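Long-range contact in beta-1,3-glucosyltransferase (Paecilomyces sp. J18, PDB 5JVV), which is a fungal beta-1,3-glucosyltransferase, a carbohydrate-active enzyme built mainly of beta-strands: residues A[20-34]-A[63-76]. Residues are numbered along the deposited sequence; the frame is centred on the assembly and turned at random.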
# COMPACT_ATOMS: atom_id res chain seq x y z
N PHE A 20 -1.40 -3.01 -15.88
CA PHE A 20 -2.56 -2.38 -15.26
C PHE A 20 -3.68 -3.41 -15.11
O PHE A 20 -4.22 -3.90 -16.10
CB PHE A 20 -3.04 -1.19 -16.09
CG PHE A 20 -2.21 0.06 -15.89
CD1 PHE A 20 -2.82 1.25 -15.53
CD2 PHE A 20 -0.83 0.04 -16.06
CE1 PHE A 20 -2.07 2.41 -15.35
CE2 PHE A 20 -0.07 1.20 -15.88
CZ PHE A 20 -0.69 2.38 -15.53
N PHE A 21 -4.01 -3.72 -13.86
CA PHE A 21 -5.10 -4.66 -13.57
C PHE A 21 -6.41 -3.95 -13.85
O PHE A 21 -6.66 -2.88 -13.31
CB PHE A 21 -5.03 -5.10 -12.11
CG PHE A 21 -6.14 -6.04 -11.69
CD1 PHE A 21 -5.98 -7.41 -11.80
CD2 PHE A 21 -7.33 -5.54 -11.16
CE1 PHE A 21 -6.99 -8.28 -11.41
CE2 PHE A 21 -8.35 -6.41 -10.76
CZ PHE A 21 -8.18 -7.78 -10.89
N ALA A 22 -7.27 -4.55 -14.67
CA ALA A 22 -8.46 -3.85 -15.12
C ALA A 22 -9.73 -4.68 -15.01
O ALA A 22 -10.73 -4.41 -15.67
CB ALA A 22 -8.28 -3.35 -16.55
N ASP A 23 -9.68 -5.70 -14.15
CA ASP A 23 -10.85 -6.54 -13.90
C ASP A 23 -11.58 -6.09 -12.63
O ASP A 23 -11.19 -5.11 -11.99
CB ASP A 23 -10.43 -8.00 -13.77
CG ASP A 23 -9.94 -8.58 -15.08
OD1 ASP A 23 -10.52 -8.23 -16.13
OD2 ASP A 23 -8.98 -9.37 -15.05
N ARG A 24 -12.65 -6.81 -12.29
CA ARG A 24 -13.40 -6.50 -11.07
C ARG A 24 -12.48 -6.64 -9.88
O ARG A 24 -11.62 -7.52 -9.83
CB ARG A 24 -14.61 -7.44 -10.91
CG ARG A 24 -15.70 -7.24 -11.94
CD ARG A 24 -16.93 -8.07 -11.58
NE ARG A 24 -17.67 -8.48 -12.76
CZ ARG A 24 -17.45 -9.61 -13.42
NH1 ARG A 24 -16.51 -10.45 -13.00
NH2 ARG A 24 -18.16 -9.92 -14.50
N ASP A 25 -12.65 -5.75 -8.91
CA ASP A 25 -11.78 -5.74 -7.73
C ASP A 25 -11.86 -7.05 -6.94
O ASP A 25 -12.95 -7.44 -6.51
CB ASP A 25 -12.16 -4.58 -6.81
CG ASP A 25 -11.25 -4.47 -5.61
OD1 ASP A 25 -10.10 -4.93 -5.70
OD2 ASP A 25 -11.68 -3.93 -4.57
N PRO A 26 -10.72 -7.72 -6.72
CA PRO A 26 -10.76 -8.93 -5.89
C PRO A 26 -11.26 -8.65 -4.46
O PRO A 26 -11.84 -9.55 -3.85
CB PRO A 26 -9.31 -9.39 -5.88
CG PRO A 26 -8.77 -8.90 -7.19
CD PRO A 26 -9.39 -7.54 -7.34
N THR A 27 -11.06 -7.43 -3.97
CA THR A 27 -11.55 -7.05 -2.64
C THR A 27 -12.97 -6.43 -2.65
O THR A 27 -13.42 -5.86 -1.65
CB THR A 27 -10.54 -6.15 -1.87
OG1 THR A 27 -10.02 -5.13 -2.74
CG2 THR A 27 -9.38 -6.97 -1.39
N ASN A 28 -13.66 -6.56 -3.78
CA ASN A 28 -15.09 -6.25 -3.89
C ASN A 28 -15.41 -4.78 -3.68
O ASN A 28 -16.52 -4.42 -3.29
CB ASN A 28 -15.90 -7.12 -2.93
CG ASN A 28 -15.74 -8.59 -3.22
OD1 ASN A 28 -15.96 -9.04 -4.35
ND2 ASN A 28 -15.30 -9.34 -2.22
N GLY A 29 -14.43 -3.93 -3.97
CA GLY A 29 -14.60 -2.51 -3.79
C GLY A 29 -15.50 -1.84 -4.82
O GLY A 29 -15.77 -2.38 -5.91
N PHE A 30 -15.98 -0.66 -4.45
CA PHE A 30 -16.73 0.21 -5.36
C PHE A 30 -15.72 0.99 -6.19
O PHE A 30 -15.57 2.21 -6.06
CB PHE A 30 -17.62 1.14 -4.54
CG PHE A 30 -18.54 2.00 -5.37
CD1 PHE A 30 -19.61 1.44 -6.07
CD2 PHE A 30 -18.37 3.38 -5.42
CE1 PHE A 30 -20.46 2.23 -6.81
CE2 PHE A 30 -19.21 4.18 -6.15
CZ PHE A 30 -20.26 3.61 -6.85
N VAL A 31 -15.00 0.25 -7.04
CA VAL A 31 -13.92 0.81 -7.84
C VAL A 31 -14.06 0.28 -9.26
O VAL A 31 -14.55 -0.83 -9.48
CB VAL A 31 -12.54 0.37 -7.26
CG1 VAL A 31 -12.35 -1.13 -7.39
CG2 VAL A 31 -11.40 1.12 -7.92
N HIS A 32 -13.64 1.09 -10.22
CA HIS A 32 -13.60 0.69 -11.62
C HIS A 32 -12.15 0.80 -12.06
O HIS A 32 -11.68 1.88 -12.43
CB HIS A 32 -14.51 1.60 -12.44
CG HIS A 32 -14.74 1.14 -13.85
ND1 HIS A 32 -14.03 0.12 -14.44
CD2 HIS A 32 -15.63 1.57 -14.78
CE1 HIS A 32 -14.46 -0.06 -15.67
NE2 HIS A 32 -15.43 0.80 -15.91
N TYR A 33 -11.45 -0.31 -12.01
CA TYR A 33 -10.05 -0.33 -12.40
C TYR A 33 -9.96 -0.26 -13.92
O TYR A 33 -10.63 -1.03 -14.63
CB TYR A 33 -9.40 -1.61 -11.90
CG TYR A 33 -8.99 -1.58 -10.44
CD1 TYR A 33 -8.42 -0.44 -9.87
CD2 TYR A 33 -9.15 -2.70 -9.64
CE1 TYR A 33 -8.02 -0.44 -8.53
CE2 TYR A 33 -8.77 -2.70 -8.31
CZ TYR A 33 -8.20 -1.57 -7.76
OH TYR A 33 -7.80 -1.59 -6.44
N VAL A 34 -9.15 0.66 -14.43
CA VAL A 34 -9.07 0.89 -15.88
C VAL A 34 -7.66 0.69 -16.45
O VAL A 34 -6.67 0.69 -15.73
CB VAL A 34 -9.58 2.28 -16.27
CG1 VAL A 34 -11.05 2.43 -15.88
CG2 VAL A 34 -8.73 3.37 -15.62
N LEU A 63 -21.58 9.47 -9.43
CA LEU A 63 -21.82 8.12 -9.94
C LEU A 63 -23.10 7.50 -9.41
O LEU A 63 -23.58 7.84 -8.33
CB LEU A 63 -20.65 7.21 -9.54
CG LEU A 63 -19.26 7.72 -9.89
CD1 LEU A 63 -18.21 6.81 -9.30
CD2 LEU A 63 -19.12 7.79 -11.42
N SER A 64 -23.64 6.57 -10.19
CA SER A 64 -24.77 5.77 -9.73
C SER A 64 -24.35 4.86 -8.58
O SER A 64 -23.21 4.39 -8.53
CB SER A 64 -25.32 4.92 -10.86
OG SER A 64 -26.32 4.05 -10.36
N LEU A 65 -25.26 4.60 -7.65
CA LEU A 65 -24.97 3.68 -6.56
C LEU A 65 -24.79 2.25 -7.06
O LEU A 65 -24.23 1.41 -6.37
CB LEU A 65 -26.06 3.73 -5.50
CG LEU A 65 -26.36 5.08 -4.85
CD1 LEU A 65 -27.37 4.90 -3.72
CD2 LEU A 65 -25.08 5.72 -4.35
N THR A 66 -25.27 1.98 -8.28
CA THR A 66 -25.11 0.65 -8.87
C THR A 66 -24.09 0.64 -10.01
O THR A 66 -24.03 -0.30 -10.80
CB THR A 66 -26.47 0.06 -9.31
OG1 THR A 66 -27.10 0.92 -10.26
CG2 THR A 66 -27.39 -0.10 -8.11
N ASP A 67 -23.28 1.70 -10.09
CA ASP A 67 -22.14 1.71 -10.99
C ASP A 67 -21.14 0.67 -10.50
O ASP A 67 -21.18 0.25 -9.33
CB ASP A 67 -21.49 3.10 -10.96
CG ASP A 67 -20.68 3.40 -12.20
OD1 ASP A 67 -21.20 4.12 -13.09
OD2 ASP A 67 -19.53 2.93 -12.30
N ILE A 68 -20.22 0.25 -11.37
CA ILE A 68 -19.13 -0.63 -10.99
C ILE A 68 -18.34 0.00 -9.85
O ILE A 68 -18.00 -0.66 -8.87
CB ILE A 68 -18.18 -0.89 -12.20
CG1 ILE A 68 -18.92 -1.65 -13.30
CG2 ILE A 68 -16.95 -1.66 -11.76
CD1 ILE A 68 -18.13 -1.80 -14.59
N GLY A 69 -18.07 1.30 -9.99
CA GLY A 69 -17.39 2.03 -8.94
C GLY A 69 -16.64 3.23 -9.48
O GLY A 69 -16.71 3.54 -10.67
N ARG A 70 -15.93 3.91 -8.59
CA ARG A 70 -15.19 5.11 -8.97
C ARG A 70 -13.88 4.69 -9.61
O ARG A 70 -13.20 3.79 -9.11
CB ARG A 70 -14.94 5.97 -7.72
CG ARG A 70 -14.18 7.26 -8.01
CD ARG A 70 -14.35 8.31 -6.88
NE ARG A 70 -15.74 8.77 -6.76
CZ ARG A 70 -16.37 9.56 -7.63
NH1 ARG A 70 -15.77 10.00 -8.73
NH2 ARG A 70 -17.64 9.90 -7.41
N LYS A 71 -13.52 5.33 -10.72
CA LYS A 71 -12.34 4.90 -11.48
C LYS A 71 -11.03 5.10 -10.75
O LYS A 71 -10.80 6.12 -10.10
CB LYS A 71 -12.29 5.61 -12.84
CG LYS A 71 -13.34 5.09 -13.80
CD LYS A 71 -13.49 6.03 -14.97
CE LYS A 71 -14.51 5.50 -15.94
NZ LYS A 71 -14.72 6.49 -17.05
N SER A 72 -10.16 4.12 -10.91
CA SER A 72 -8.87 4.10 -10.24
C SER A 72 -7.97 3.17 -11.05
O SER A 72 -8.37 2.68 -12.11
CB SER A 72 -9.03 3.61 -8.80
OG SER A 72 -7.83 3.73 -8.05
N VAL A 73 -6.77 2.94 -10.54
CA VAL A 73 -5.84 2.01 -11.17
C VAL A 73 -5.19 1.08 -10.15
O VAL A 73 -5.14 1.37 -8.94
CB VAL A 73 -4.74 2.74 -11.99
CG1 VAL A 73 -5.36 3.48 -13.17
CG2 VAL A 73 -3.93 3.69 -11.09
N ARG A 74 -4.71 -0.06 -10.65
CA ARG A 74 -4.02 -1.03 -9.84
C ARG A 74 -2.86 -1.53 -10.70
O ARG A 74 -3.07 -2.19 -11.73
CB ARG A 74 -4.97 -2.17 -9.42
CG ARG A 74 -4.27 -3.39 -8.86
CD ARG A 74 -5.23 -4.33 -8.14
NE ARG A 74 -4.67 -5.68 -8.01
CZ ARG A 74 -5.10 -6.60 -7.15
NH1 ARG A 74 -6.06 -6.32 -6.29
NH2 ARG A 74 -4.53 -7.80 -7.13
N LEU A 75 -1.65 -1.17 -10.28
CA LEU A 75 -0.44 -1.50 -11.03
C LEU A 75 0.25 -2.69 -10.37
O LEU A 75 0.46 -2.69 -9.17
CB LEU A 75 0.50 -0.30 -11.03
CG LEU A 75 0.24 0.78 -12.08
CD1 LEU A 75 -1.14 1.41 -11.90
CD2 LEU A 75 1.33 1.85 -12.06
N GLU A 76 0.58 -3.70 -11.17
CA GLU A 76 1.24 -4.91 -10.69
C GLU A 76 2.53 -5.09 -11.47
O GLU A 76 2.51 -5.10 -12.69
CB GLU A 76 0.32 -6.13 -10.86
CG GLU A 76 -1.02 -5.99 -10.15
CD GLU A 76 -1.94 -7.17 -10.35
OE1 GLU A 76 -1.62 -8.04 -11.19
OE2 GLU A 76 -2.98 -7.22 -9.67
O HOH W 1 -5.50 -0.41 -13.44
O HOH W 2 -7.55 -4.04 -5.19
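Phe20 and Phe21 meet strand 70-77 antiparallel while His32, in strand 31-33, meets it parallel, at the edge of a mixed sheet. Phe21 N bonds to Arg74 O (2.8 Å); in the parallel part Arg70 N bonds to Phe30 O, His32 N to Arg70 O and Ser72 N to His32 O. A water joins the two parts, accepting from Arg74 N and lying within hydrogen-bonding distance of Phe21 O and Val34 O. Phe20 and Leu75 form a non-hydrogen-bonded pair, with Leu75 CD1 over one face of the Phe20 ring.

Phe30 lays its ring on a glycine backbone: Gly69 CA sits 3.6 Å from the ring centroid, a CH-pi contact almost on the normal. With CG anti to the backbone N (chi1 -175°), the ring turns back over segment 63-76, its rim reaching Ser64 O in plane. Gly69 has backbone angles that call for glycine (phi 155°), and lacking a side chain it lets the backbones close up, Phe30 C lying 3.4 Å from Gly69 CA.

Arg74 meets two aromatics with different parts of its chain: CB packs over Tyr33, 3.7 Å from the centroid, and the guanidinium lies over one face of Phe21 in a cation-pi contact, tilted 30° from the ring. Asp25 forms an Asx turn, OD1 accepting from Thr27 N, and its OD2 accepts from Thr27 OG1, Gly29 N and Thr246 OG1. Glu76 OE2, taking Arg74 NE (2.8 Å) and NH2 in the guanidinium plane, thus fixes the group's rotation over Phe21, and a second water joins NH1 to Asp25 OD1 and Tyr33 OH.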